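Local coordinates for protein kallistatin (Homo sapiens, PDB 6F4V) that inhibits the serine protease tissue kallikrein as a secreted serpin, forming a heat-stable equimolar complex with it as the reactive site is cleaved, at residues A[95-100]-A[108-113]; A[101-106]-A[158-163]; A[220-225]-A[270-275]; A[320-323]-A[328-331]. One frame throughout, in Å; residues are numbered along the deposited sequence. Where two conformers were deposited one is given.

Contact 1 of 4, residues A[95-100]-A[108-113]; sequences SALFLS and KFLNDT
Leu97 and Leu99 on strand 95-100 meet Leu110 on helix 108-113 through methyl groups, and Leu97 has the largest share of the burial. Its CD1 lies 3.9 Å from CD2 of Leu110 and 3.8 Å from CE2 of Phe109, whose ring it meets obliquely. Leu110 offers that same CD2 to Leu99 as well, at 3.9 Å from Leu99 CD1, the two side chains reaching tip to tip; one helix methyl thus touches two strand residues. Both strand leucines point to the helix, and with CG anti to the carbonyl carbon (chi1 -60° and -58°) their CD1 methyls arrive at Leu110. Thr113 closes the other end of the patch: its OG1 is 3.6 Å from Leu97 CD1 and bonds at 2.9 Å to Leu110 O, while its CG2 lies 3.7 Å above the plane of the Phe109 ring, toward the rim. Replacing Thr113 by a glycine would probably open a gap beside Leu97 CD1, uncover that part of the Phe109 face and take one bond from the Leu110 carbonyl. Strand and helix run nearly antiparallel, at 155°, as consecutive elements of the beta-alpha-beta unit formed by strand 89-100, helix 107-117 and strand 120-124.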
loop_
_atom_site.group_PDB
_atom_site.type_symbol
_atom_site.label_atom_id
_atom_site.label_comp_id
_atom_site.label_asym_id
_atom_site.label_seq_id
_atom_site.Cartn_x
_atom_site.Cartn_y
_atom_site.Cartn_z
ATOM N N SER A 95 14.315 1.601 -1.211
ATOM C CA SER A 95 14.218 3.032 -1.420
ATOM C C SER A 95 15.382 3.475 -2.270
ATOM O O SER A 95 16.432 2.839 -2.256
ATOM C CB SER A 95 14.301 3.751 -0.075
ATOM O OG SER A 95 13.148 3.449 0.722
ATOM N N ALA A 96 15.230 4.628 -2.902
ATOM C CA ALA A 96 16.294 5.206 -3.685
ATOM C C ALA A 96 16.093 6.710 -3.816
ATOM O O ALA A 96 14.950 7.217 -3.767
ATOM C CB ALA A 96 16.338 4.547 -5.057
ATOM N N LEU A 97 17.216 7.414 -3.969
ATOM C CA LEU A 97 17.201 8.794 -4.303
ATOM C C LEU A 97 17.937 8.939 -5.640
ATOM O O LEU A 97 19.074 8.468 -5.799
ATOM C CB LEU A 97 17.946 9.613 -3.248
ATOM C CG LEU A 97 17.442 9.572 -1.805
ATOM C CD1 LEU A 97 18.399 10.377 -0.939
ATOM C CD2 LEU A 97 16.034 10.123 -1.720
ATOM N N PHE A 98 17.281 9.597 -6.572
ATOM C CA PHE A 98 17.875 9.989 -7.830
ATOM C C PHE A 98 18.282 11.450 -7.676
ATOM O O PHE A 98 17.434 12.313 -7.539
ATOM C CB PHE A 98 16.889 9.728 -8.964
ATOM C CG PHE A 98 16.641 8.278 -9.173
ATOM C CD1 PHE A 98 15.685 7.607 -8.421
ATOM C CD2 PHE A 98 17.395 7.557 -10.099
ATOM C CE1 PHE A 98 15.471 6.252 -8.601
ATOM C CE2 PHE A 98 17.191 6.196 -10.271
ATOM C CZ PHE A 98 16.225 5.544 -9.526
ATOM N N LEU A 99 19.595 11.693 -7.650
ATOM C CA LEU A 99 20.177 12.977 -7.282
ATOM C C LEU A 99 20.721 13.700 -8.504
ATOM O O LEU A 99 21.374 13.084 -9.330
ATOM C CB LEU A 99 21.335 12.732 -6.326
ATOM C CG LEU A 99 21.025 11.985 -5.031
ATOM C CD1 LEU A 99 22.309 11.750 -4.256
ATOM C CD2 LEU A 99 20.018 12.753 -4.194
ATOM N N SER A 100 20.473 14.998 -8.605
ATOM C CA SER A 100 21.032 15.803 -9.695
ATOM C C SER A 100 22.565 15.669 -9.692
ATOM O O SER A 100 23.182 15.816 -8.641
ATOM C CB SER A 100 20.630 17.277 -9.539
ATOM O OG SER A 100 21.181 18.080 -10.583
ATOM N N LYS A 108 24.290 14.887 5.776
ATOM C CA LYS A 108 23.441 14.383 6.854
ATOM C C LYS A 108 22.172 13.728 6.320
ATOM O O LYS A 108 21.802 12.639 6.736
ATOM C CB LYS A 108 23.064 15.509 7.807
ATOM C CG LYS A 108 22.315 15.056 9.047
ATOM C CD LYS A 108 21.801 16.256 9.836
ATOM C CE LYS A 108 21.502 15.859 11.282
ATOM N NZ LYS A 108 20.654 14.634 11.376
ATOM N N PHE A 109 21.512 14.416 5.393
ATOM C CA PHE A 109 20.326 13.869 4.750
ATOM C C PHE A 109 20.643 12.572 4.031
ATOM O O PHE A 109 19.952 11.558 4.213
ATOM C CB PHE A 109 19.754 14.909 3.777
ATOM C CG PHE A 109 18.644 14.395 2.924
ATOM C CD1 PHE A 109 17.406 14.056 3.489
ATOM C CD2 PHE A 109 18.817 14.227 1.539
ATOM C CE1 PHE A 109 16.370 13.577 2.698
ATOM C CE2 PHE A 109 17.779 13.739 0.757
ATOM C CZ PHE A 109 16.559 13.419 1.333
ATOM N N LEU A 110 21.707 12.580 3.229
ATOM C CA LEU A 110 22.051 11.384 2.478
ATOM C C LEU A 110 22.383 10.225 3.440
ATOM O O LEU A 110 21.887 9.124 3.265
ATOM C CB LEU A 110 23.201 11.643 1.511
ATOM C CG LEU A 110 22.968 12.689 0.413
ATOM C CD1 LEU A 110 24.216 12.768 -0.469
ATOM C CD2 LEU A 110 21.742 12.338 -0.418
ATOM N N ASN A 111 23.180 10.516 4.462
ATOM C CA ASN A 111 23.570 9.525 5.472
ATOM C C ASN A 111 22.337 8.920 6.202
ATOM O O ASN A 111 22.237 7.703 6.345
ATOM C CB ASN A 111 24.529 10.161 6.485
ATOM C CG ASN A 111 25.092 9.152 7.475
ATOM O OD1 ASN A 111 25.429 8.031 7.091
ATOM N ND2 ASN A 111 25.217 9.549 8.752
ATOM N N ASP A 112 21.431 9.785 6.654
ATOM C CA ASP A 112 20.191 9.365 7.345
ATOM C C ASP A 112 19.320 8.470 6.448
ATOM O O ASP A 112 18.826 7.431 6.906
ATOM C CB ASP A 112 19.352 10.574 7.811
ATOM C CG ASP A 112 19.978 11.368 8.979
ATOM O OD1 ASP A 112 20.965 10.943 9.586
ATOM O OD2 ASP A 112 19.439 12.459 9.281
ATOM N N THR A 113 19.139 8.839 5.173
ATOM C CA THR A 113 18.312 8.008 4.284
ATOM C C THR A 113 18.924 6.624 4.038
ATOM O O THR A 113 18.208 5.615 3.940
ATOM C CB THR A 113 18.004 8.651 2.916
ATOM O OG1 THR A 113 19.219 8.859 2.176
ATOM C CG2 THR A 113 17.249 9.961 3.095
#

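Contact 2 of 4, residues A[101-106]-A[158-163]; sequences HNLKFL and DVLMVL
Leu160 is met by both Phe105 and Leu103, and in different ways. Phe105 turns its edge to the backbone, CZ lying 3.4 Å from Leu160 O near the ring plane, which would set the weakly positive rim against the oxygen. The side chain of Leu160 goes instead to Leu103: the two cross at about a right angle, Leu103 CD2 being 3.8 Å from Leu160 CD1 and 4.0 Å from Leu160 CB. That CD2 also lies 3.6 Å above one face of the Phe105 ring, offset toward the rim, so it lies between the ring and the Leu160 side chain. Leu103 holds CG anti to its own N (chi1 -168°), which carries the branch over the ring.

Met161 approaches Phe105 obliquely, with CB 4.1 Å from CE2. Its bent end brings SD to 5.2 Å from the ring centroid, 56° off the normal, a Met-aromatic contact. CB of both Leu160 and Met161 is directed to this loop, consistent with the classic beta bulge they form opposite Ile339.

Further out, Thr306 and Gln308 bond the backbone of Lys104, and Leu99 and Ile305 pack on Phe105. The loop 101-106 packs against the start of strand 159-172, which lies between strands 89-100 and 328-340, and Leu106 takes the N-cap position of helix 107-117.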
loop_
_atom_site.group_PDB
_atom_site.type_symbol
_atom_site.label_atom_id
_atom_site.label_comp_id
_atom_site.label_asym_id
_atom_site.label_seq_id
_atom_site.Cartn_x
_atom_site.Cartn_y
_atom_site.Cartn_z
ATOM N N HIS A 101 23.155 15.347 -10.846
ATOM C CA HIS A 101 24.622 15.392 -11.028
ATOM C C HIS A 101 25.278 16.708 -10.567
ATOM O O HIS A 101 26.426 16.688 -10.157
ATOM C CB HIS A 101 25.019 15.153 -12.506
ATOM C CG HIS A 101 25.236 13.712 -12.861
ATOM N ND1 HIS A 101 24.619 13.110 -13.940
ATOM C CD2 HIS A 101 26.026 12.760 -12.302
ATOM C CE1 HIS A 101 25.002 11.845 -14.018
ATOM N NE2 HIS A 101 25.852 11.606 -13.032
ATOM N N ASN A 102 24.570 17.832 -10.651
ATOM C CA ASN A 102 25.144 19.156 -10.337
ATOM C C ASN A 102 25.240 19.471 -8.853
ATOM O O ASN A 102 26.290 19.882 -8.359
ATOM C CB ASN A 102 24.299 20.271 -10.983
ATOM C CG ASN A 102 24.371 20.262 -12.496
ATOM O OD1 ASN A 102 25.426 20.011 -13.070
ATOM N ND2 ASN A 102 23.246 20.544 -13.151
ATOM N N LEU A 103 24.118 19.280 -8.168
ATOM C CA LEU A 103 23.831 19.917 -6.894
ATOM C C LEU A 103 24.585 19.272 -5.722
ATOM O O LEU A 103 24.868 18.066 -5.731
ATOM C CB LEU A 103 22.318 19.844 -6.668
ATOM C CG LEU A 103 21.637 20.652 -5.564
ATOM C CD1 LEU A 103 21.497 22.105 -5.989
ATOM C CD2 LEU A 103 20.270 20.061 -5.256
ATOM N N LYS A 104 24.916 20.087 -4.722
ATOM C CA LYS A 104 25.553 19.601 -3.494
ATOM C C LYS A 104 24.444 19.273 -2.489
ATOM O O LYS A 104 23.754 20.176 -1.985
ATOM C CB LYS A 104 26.509 20.654 -2.912
ATOM C CG LYS A 104 27.326 20.199 -1.704
ATOM C CD LYS A 104 28.066 18.881 -1.953
ATOM C CE LYS A 104 29.309 18.726 -1.092
ATOM N NZ LYS A 104 28.979 18.481 0.338
ATOM N N PHE A 105 24.274 17.985 -2.217
ATOM C CA PHE A 105 23.289 17.530 -1.231
ATOM C C PHE A 105 23.945 17.467 0.131
ATOM O O PHE A 105 25.148 17.195 0.228
ATOM C CB PHE A 105 22.718 16.175 -1.620
ATOM C CG PHE A 105 21.846 16.239 -2.844
ATOM C CD1 PHE A 105 22.399 16.109 -4.109
ATOM C CD2 PHE A 105 20.484 16.475 -2.727
ATOM C CE1 PHE A 105 21.602 16.184 -5.241
ATOM C CE2 PHE A 105 19.678 16.551 -3.848
ATOM C CZ PHE A 105 20.234 16.408 -5.108
ATOM N N LEU A 106 23.162 17.748 1.171
ATOM C CA LEU A 106 23.675 17.733 2.527
ATOM C C LEU A 106 23.964 16.302 2.923
ATOM O O LEU A 106 23.099 15.437 2.781
ATOM C CB LEU A 106 22.706 18.398 3.502
ATOM C CG LEU A 106 22.606 19.915 3.354
ATOM C CD1 LEU A 106 21.408 20.443 4.110
ATOM C CD2 LEU A 106 23.875 20.620 3.819
ATOM N N ASP A 158 13.118 21.425 -14.075
ATOM C CA ASP A 158 13.743 22.045 -12.891
ATOM C C ASP A 158 13.760 21.132 -11.637
ATOM O O ASP A 158 13.966 21.605 -10.517
ATOM C CB ASP A 158 13.046 23.384 -12.575
ATOM C CG ASP A 158 11.527 23.260 -12.455
ATOM O OD1 ASP A 158 10.977 22.190 -12.789
ATOM O OD2 ASP A 158 10.876 24.247 -12.045
ATOM N N VAL A 159 13.536 19.837 -11.830
ATOM C CA VAL A 159 13.648 18.861 -10.743
ATOM C C VAL A 159 15.114 18.585 -10.452
ATOM O O VAL A 159 15.909 18.458 -11.378
ATOM C CB VAL A 159 12.892 17.560 -11.097
ATOM C CG1 VAL A 159 13.235 16.423 -10.138
ATOM C CG2 VAL A 159 11.397 17.829 -11.112
ATOM N N LEU A 160 15.468 18.511 -9.169
ATOM C CA LEU A 160 16.828 18.180 -8.735
ATOM C C LEU A 160 16.933 16.871 -7.945
ATOM O O LEU A 160 18.035 16.412 -7.664
ATOM C CB LEU A 160 17.372 19.324 -7.880
ATOM C CG LEU A 160 17.373 20.720 -8.541
ATOM C CD1 LEU A 160 17.668 21.775 -7.477
ATOM C CD2 LEU A 160 18.364 20.814 -9.708
ATOM N N MET A 161 15.794 16.283 -7.560
ATOM C CA MET A 161 15.826 14.999 -6.863
ATOM C C MET A 161 14.486 14.295 -7.011
ATOM O O MET A 161 13.446 14.925 -6.960
ATOM C CB MET A 161 16.153 15.192 -5.368
ATOM C CG MET A 161 16.303 13.902 -4.584
ATOM S SD MET A 161 16.455 14.198 -2.809
ATOM C CE MET A 161 14.729 14.090 -2.320
ATOM N N VAL A 162 14.534 12.981 -7.185
ATOM C CA VAL A 162 13.338 12.169 -7.096
ATOM C C VAL A 162 13.603 11.070 -6.077
ATOM O O VAL A 162 14.580 10.321 -6.195
ATOM C CB VAL A 162 12.938 11.566 -8.446
ATOM C CG1 VAL A 162 11.725 10.657 -8.281
ATOM C CG2 VAL A 162 12.638 12.660 -9.441
ATOM N N LEU A 163 12.739 11.017 -5.068
ATOM C CA LEU A 163 12.730 9.953 -4.087
ATOM C C LEU A 163 11.777 8.886 -4.581
ATOM O O LEU A 163 10.701 9.196 -5.087
ATOM C CB LEU A 163 12.238 10.528 -2.776
ATOM C CG LEU A 163 12.028 9.643 -1.581
ATOM C CD1 LEU A 163 12.298 10.478 -0.315
ATOM C CD2 LEU A 163 10.648 8.994 -1.536
#

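Contact 3 of 4, residues A[220-225]-A[270-275]; sequences LRMDYK and LHLPKF. With NA (sodium ion), chain J.
Two sheets of the serpin fold pack face to face where Leu220 and Met222, on strand 217-223 of the four-stranded antiparallel sheet, meet Leu270 and Leu272 on strand 269-282, which belongs to the long mixed sheet. The short strand axes stand 11.5 Å apart and cross at -76°, close to orthogonal packing, so a few side chains bridge the gap and no backbone bonds do.

Leu220 and Leu270 reach tip to tip: CD2 of Leu220 touches both branches of its partner, at 3.7 Å from Leu270 CD1 and 3.8 Å from Leu270 CD2. Met222 reaches across with sulfur, its SD lying 4.0 Å from Leu270 CD2 and 4.2 Å from Leu272 CD2.

The other face of strand 220-223 is polar. Arg221 NH2 gives Asp223 OD2 a bond of 3.2 Å to the syn lone pair, nearly in the guanidinium plane (13° out), while NE adds a weak one to OD1. Just beyond, Tyr224 O binds the sodium ion at 2.2 Å together with three waters and Gly226 O; one of those waters weakly donates to Asp223 OD1.

Around this junction, Phe177 covers Leu270 and Leu272, and His207 of strand 206-211 touches Leu220, Met222 and Leu270. Strand 217-223 lies between strands 206-211 and 228-235, whereas Leu270 and His271 pair in parallel with a strand of the other chain, which extends the sheet beyond strand 269-282.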
loop_
_atom_site.group_PDB
_atom_site.type_symbol
_atom_site.label_atom_id
_atom_site.label_comp_id
_atom_site.label_asym_id
_atom_site.label_seq_id
_atom_site.Cartn_x
_atom_site.Cartn_y
_atom_site.Cartn_z
ATOM N N LEU A 220 -13.490 -13.053 5.691
ATOM C CA LEU A 220 -12.642 -14.236 5.539
ATOM C C LEU A 220 -11.231 -13.795 5.781
ATOM O O LEU A 220 -10.805 -12.787 5.203
ATOM C CB LEU A 220 -12.761 -14.755 4.096
ATOM C CG LEU A 220 -11.759 -15.839 3.650
ATOM C CD1 LEU A 220 -11.901 -17.113 4.477
ATOM C CD2 LEU A 220 -11.989 -16.161 2.190
ATOM N N ARG A 221 -10.468 -14.532 6.594
ATOM C CA ARG A 221 -9.042 -14.274 6.662
ATOM C C ARG A 221 -8.333 -15.508 6.108
ATOM O O ARG A 221 -8.600 -16.633 6.582
ATOM C CB ARG A 221 -8.595 -14.024 8.093
ATOM C CG ARG A 221 -7.202 -13.432 8.251
ATOM C CD ARG A 221 -6.723 -13.591 9.713
ATOM N NE ARG A 221 -6.234 -14.924 9.996
ATOM C CZ ARG A 221 -6.655 -15.825 10.912
ATOM N NH1 ARG A 221 -7.624 -15.607 11.757
ATOM N NH2 ARG A 221 -6.042 -17.011 10.966
ATOM N N MET A 222 -7.505 -15.309 5.082
ATOM C CA MET A 222 -6.702 -16.384 4.515
ATOM C C MET A 222 -5.239 -16.161 4.848
ATOM O O MET A 222 -4.696 -15.050 4.712
ATOM C CB MET A 222 -6.891 -16.493 3.005
ATOM C CG MET A 222 -8.249 -17.008 2.619
ATOM S SD MET A 222 -8.454 -17.131 0.834
ATOM C CE MET A 222 -7.434 -18.563 0.514
ATOM N N ASP A 223 -4.600 -17.220 5.308
ATOM C CA ASP A 223 -3.204 -17.137 5.683
ATOM C C ASP A 223 -2.352 -17.430 4.472
ATOM O O ASP A 223 -2.712 -18.257 3.628
ATOM C CB ASP A 223 -2.888 -18.112 6.834
ATOM C CG ASP A 223 -3.527 -17.660 8.167
ATOM O OD1 ASP A 223 -3.480 -16.455 8.482
ATOM O OD2 ASP A 223 -4.199 -18.449 8.836
ATOM N N TYR A 224 -1.217 -16.752 4.414
ATOM C CA TYR A 224 -0.140 -17.080 3.497
ATOM C C TYR A 224 0.904 -17.930 4.209
ATOM O O TYR A 224 0.966 -17.964 5.445
ATOM C CB TYR A 224 0.519 -15.827 2.983
ATOM C CG TYR A 224 -0.382 -14.921 2.172
ATOM C CD1 TYR A 224 -0.826 -15.306 0.902
ATOM C CD2 TYR A 224 -0.825 -13.710 2.680
ATOM C CE1 TYR A 224 -1.632 -14.491 0.147
ATOM C CE2 TYR A 224 -1.668 -12.888 1.939
ATOM C CZ TYR A 224 -2.040 -13.255 0.672
ATOM O OH TYR A 224 -2.874 -12.446 -0.065
ATOM N N LYS A 225 1.731 -18.623 3.437
ATOM C CA LYS A 225 2.918 -19.281 3.981
ATOM C C LYS A 225 3.935 -18.193 4.266
ATOM O O LYS A 225 4.420 -17.545 3.334
ATOM C CB LYS A 225 3.449 -20.319 2.998
ATOM C CG LYS A 225 2.469 -21.461 2.859
ATOM C CD LYS A 225 2.982 -22.567 1.952
ATOM C CE LYS A 225 1.893 -23.591 1.719
ATOM N NZ LYS A 225 2.401 -24.705 0.875
ATOM N N LEU A 270 -15.799 -22.041 -0.687
ATOM C CA LEU A 270 -15.259 -20.707 -0.990
ATOM C C LEU A 270 -15.136 -20.528 -2.487
ATOM O O LEU A 270 -14.444 -21.295 -3.145
ATOM C CB LEU A 270 -13.874 -20.548 -0.342
ATOM C CG LEU A 270 -13.090 -19.282 -0.673
ATOM C CD1 LEU A 270 -13.887 -18.040 -0.308
ATOM C CD2 LEU A 270 -11.777 -19.299 0.073
ATOM N N HIS A 271 -15.819 -19.532 -3.018
ATOM C CA HIS A 271 -15.702 -19.148 -4.411
ATOM C C HIS A 271 -15.042 -17.797 -4.417
ATOM O O HIS A 271 -15.594 -16.852 -3.851
ATOM C CB HIS A 271 -17.083 -19.026 -5.068
ATOM C CG HIS A 271 -17.932 -20.251 -4.931
ATOM N ND1 HIS A 271 -18.236 -21.075 -5.997
ATOM C CD2 HIS A 271 -18.554 -20.785 -3.852
ATOM C CE1 HIS A 271 -19.003 -22.071 -5.573
ATOM N NE2 HIS A 271 -19.219 -21.906 -4.278
ATOM N N LEU A 272 -13.882 -17.693 -5.057
ATOM C CA LEU A 272 -13.080 -16.479 -5.011
ATOM C C LEU A 272 -12.542 -16.241 -6.395
ATOM O O LEU A 272 -12.004 -17.173 -6.991
ATOM C CB LEU A 272 -11.956 -16.622 -4.003
ATOM C CG LEU A 272 -11.022 -15.410 -3.770
ATOM C CD1 LEU A 272 -11.762 -14.269 -3.077
ATOM C CD2 LEU A 272 -9.805 -15.838 -2.949
ATOM N N PRO A 273 -12.698 -15.023 -6.938
ATOM C CA PRO A 273 -12.220 -14.878 -8.298
ATOM C C PRO A 273 -10.717 -14.899 -8.406
ATOM O O PRO A 273 -10.003 -14.495 -7.472
ATOM C CB PRO A 273 -12.770 -13.518 -8.758
ATOM C CG PRO A 273 -13.676 -13.044 -7.675
ATOM C CD PRO A 273 -13.357 -13.803 -6.445
ATOM N N LYS A 274 -10.269 -15.384 -9.551
ATOM C CA LYS A 274 -8.916 -15.186 -10.026
ATOM C C LYS A 274 -8.969 -13.865 -10.777
ATOM O O LYS A 274 -9.802 -13.701 -11.672
ATOM C CB LYS A 274 -8.517 -16.313 -10.979
ATOM C CG LYS A 274 -7.147 -16.141 -11.615
ATOM C CD LYS A 274 -6.832 -17.317 -12.529
ATOM C CE LYS A 274 -5.514 -17.101 -13.258
ATOM N NZ LYS A 274 -5.218 -18.257 -14.145
ATOM N N PHE A 275 -8.097 -12.927 -10.434
ATOM C CA PHE A 275 -8.225 -11.565 -10.962
ATOM C C PHE A 275 -7.002 -10.722 -10.715
ATOM O O PHE A 275 -6.141 -11.035 -9.869
ATOM C CB PHE A 275 -9.439 -10.833 -10.310
ATOM C CG PHE A 275 -9.213 -10.444 -8.883
ATOM C CD1 PHE A 275 -9.391 -11.361 -7.875
ATOM C CD2 PHE A 275 -8.764 -9.167 -8.542
ATOM C CE1 PHE A 275 -9.156 -11.042 -6.545
ATOM C CE2 PHE A 275 -8.527 -8.839 -7.211
ATOM C CZ PHE A 275 -8.694 -9.786 -6.207
HETATM NA NA NA J . 1.426 -17.851 7.606
HETATM O O HOH W 1 -0.132 -16.191 8.183
HETATM O O HOH W 2 3.076 -19.685 7.556
HETATM O O HOH W 3 0.116 -19.641 8.229
#

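Contact 4 of 4, residues A[320-323]-A[328-331]; sequences ATLD and GTEA
The side chains of Asp323 and Glu330 cross obliquely on one face of the sheet, their carboxylate planes turned 55° apart: Asp323 OD2 and Glu330 OE1 are 4.2 Å from each other. A water bridges them from one side, donating to Asp323 OD2 at 2.8 Å and to Glu330 OE1 at a doubtfully short 2.5 Å, and would partly offset the repulsion of two like charges. Asp323 was deposited in two conformers and the bridge rests on one of them, so it is provisional. The remaining oxygen, OE2 of Glu330, bonds to Tyr168 OH.

Beneath the carboxylates the same two residues form the hydrogen-bonded pair of an antiparallel hairpin: Asp323 N to Glu330 O and Glu330 N to Asp323 O, each 2.8 Å, the second almost straight at 171°. The strand so joined, 328-340, lies between strands 159-172 and 312-324, the place that a cleaved reactive loop takes on insertion into the main sheet in relaxed serpins.

Leu322 and Ala331 make the adjacent non-hydrogen-bonded pair, where Ala331 CA lends a CA-H contact to Thr321 O at 3.2 Å. On this opposite, apolar face Leu322, with CG anti to its backbone N (chi1 179°), brings CD1 to 3.6 Å from Thr329 CG2, while Thr329 OG1 bonds to Tyr224 OH. A further water donates to Glu330 O at 2.9 Å, giving that oxygen a second partner beside Asp323 N, and also bonds to Thr321 OG1.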
loop_
_atom_site.group_PDB
_atom_site.type_symbol
_atom_site.label_atom_id
_atom_site.label_comp_id
_atom_site.label_asym_id
_atom_site.label_seq_id
_atom_site.Cartn_x
_atom_site.Cartn_y
_atom_site.Cartn_z
ATOM N N ALA A 320 0.047 0.780 -7.883
ATOM C CA ALA A 320 0.011 -0.512 -7.233
ATOM C C ALA A 320 -0.769 -1.535 -8.058
ATOM O O ALA A 320 -1.714 -1.167 -8.773
ATOM C CB ALA A 320 -0.587 -0.396 -5.857
ATOM N N THR A 321 -0.415 -2.808 -7.894
ATOM C CA THR A 321 -1.100 -3.908 -8.607
ATOM C C THR A 321 -1.324 -5.095 -7.700
ATOM O O THR A 321 -0.481 -5.405 -6.859
ATOM C CB THR A 321 -0.287 -4.440 -9.851
ATOM O OG1 THR A 321 0.972 -4.977 -9.395
ATOM C CG2 THR A 321 0.018 -3.358 -10.796
ATOM N N LEU A 322 -2.440 -5.773 -7.905
ATOM C CA LEU A 322 -2.840 -6.986 -7.172
ATOM C C LEU A 322 -3.163 -8.082 -8.175
ATOM O O LEU A 322 -3.938 -7.833 -9.108
ATOM C CB LEU A 322 -4.126 -6.717 -6.375
ATOM C CG LEU A 322 -4.713 -7.884 -5.547
ATOM C CD1 LEU A 322 -3.692 -8.397 -4.552
ATOM C CD2 LEU A 322 -5.985 -7.467 -4.837
ATOM N N ASP A 323 -2.609 -9.269 -7.933
ATOM C CA ASP A 323 -2.836 -10.464 -8.756
ATOM C C ASP A 323 -3.118 -11.638 -7.822
ATOM O O ASP A 323 -2.238 -12.062 -7.058
ATOM C CB ASP A 323 -1.597 -10.748 -9.637
ATOM C CG ASP A 323 -1.833 -11.836 -10.666
ATOM O OD1 ASP A 323 -2.745 -12.659 -10.497
ATOM O OD2 ASP A 323 -1.076 -11.902 -11.651
ATOM N N GLY A 328 -1.556 -18.323 -4.943
ATOM C CA GLY A 328 -1.335 -17.260 -3.975
ATOM C C GLY A 328 -1.661 -15.882 -4.488
ATOM O O GLY A 328 -2.483 -15.686 -5.391
ATOM N N THR A 329 -0.982 -14.903 -3.910
ATOM C CA THR A 329 -1.150 -13.490 -4.253
ATOM C C THR A 329 0.180 -12.869 -4.599
ATOM O O THR A 329 1.167 -13.128 -3.926
ATOM C CB THR A 329 -1.736 -12.727 -3.018
ATOM O OG1 THR A 329 -3.025 -13.253 -2.715
ATOM C CG2 THR A 329 -1.848 -11.232 -3.249
ATOM N N GLU A 330 0.181 -12.021 -5.629
ATOM C CA GLU A 330 1.278 -11.146 -5.937
ATOM C C GLU A 330 0.765 -9.708 -5.861
ATOM O O GLU A 330 -0.276 -9.379 -6.432
ATOM C CB GLU A 330 1.841 -11.406 -7.326
ATOM C CG GLU A 330 3.067 -10.568 -7.671
ATOM C CD GLU A 330 3.437 -10.691 -9.147
ATOM O OE1 GLU A 330 2.517 -10.649 -9.977
ATOM O OE2 GLU A 330 4.622 -10.807 -9.459
ATOM N N ALA A 331 1.484 -8.890 -5.122
ATOM C CA ALA A 331 1.132 -7.456 -4.988
ATOM C C ALA A 331 2.391 -6.612 -5.044
ATOM O O ALA A 331 3.426 -6.981 -4.498
ATOM C CB ALA A 331 0.322 -7.221 -3.712
HETATM O O HOH W 4 0.573 -7.936 -8.773
HETATM O O HOH W 5 -0.975 -14.321 -8.056
HETATM O O HOH W 6 1.520 -10.963 -12.285
#

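In the fold
The four contacts form two pairs on the long mixed sheet, which all of them reach; contact 3 lies across the chain's centre from contacts 1 and 2, and contact 4 is nearer the middle. Contacts 1 and 2 have centres about 9 Å apart, touch through neighbouring strands 89-100 and 159-172, and interleave along the chain. Contacts 3 and 4 follow in series, with centres about 12 Å apart; they touch, through Phe275 against Leu322 among others. Between the pairs, the centres of contacts 2 and 3 are about 44 Å apart. Strand 328-340 spans much of this distance, beginning in contact 4 and ending beside contact 2, consistent with a reactive loop inserted along the sheet after cleavage.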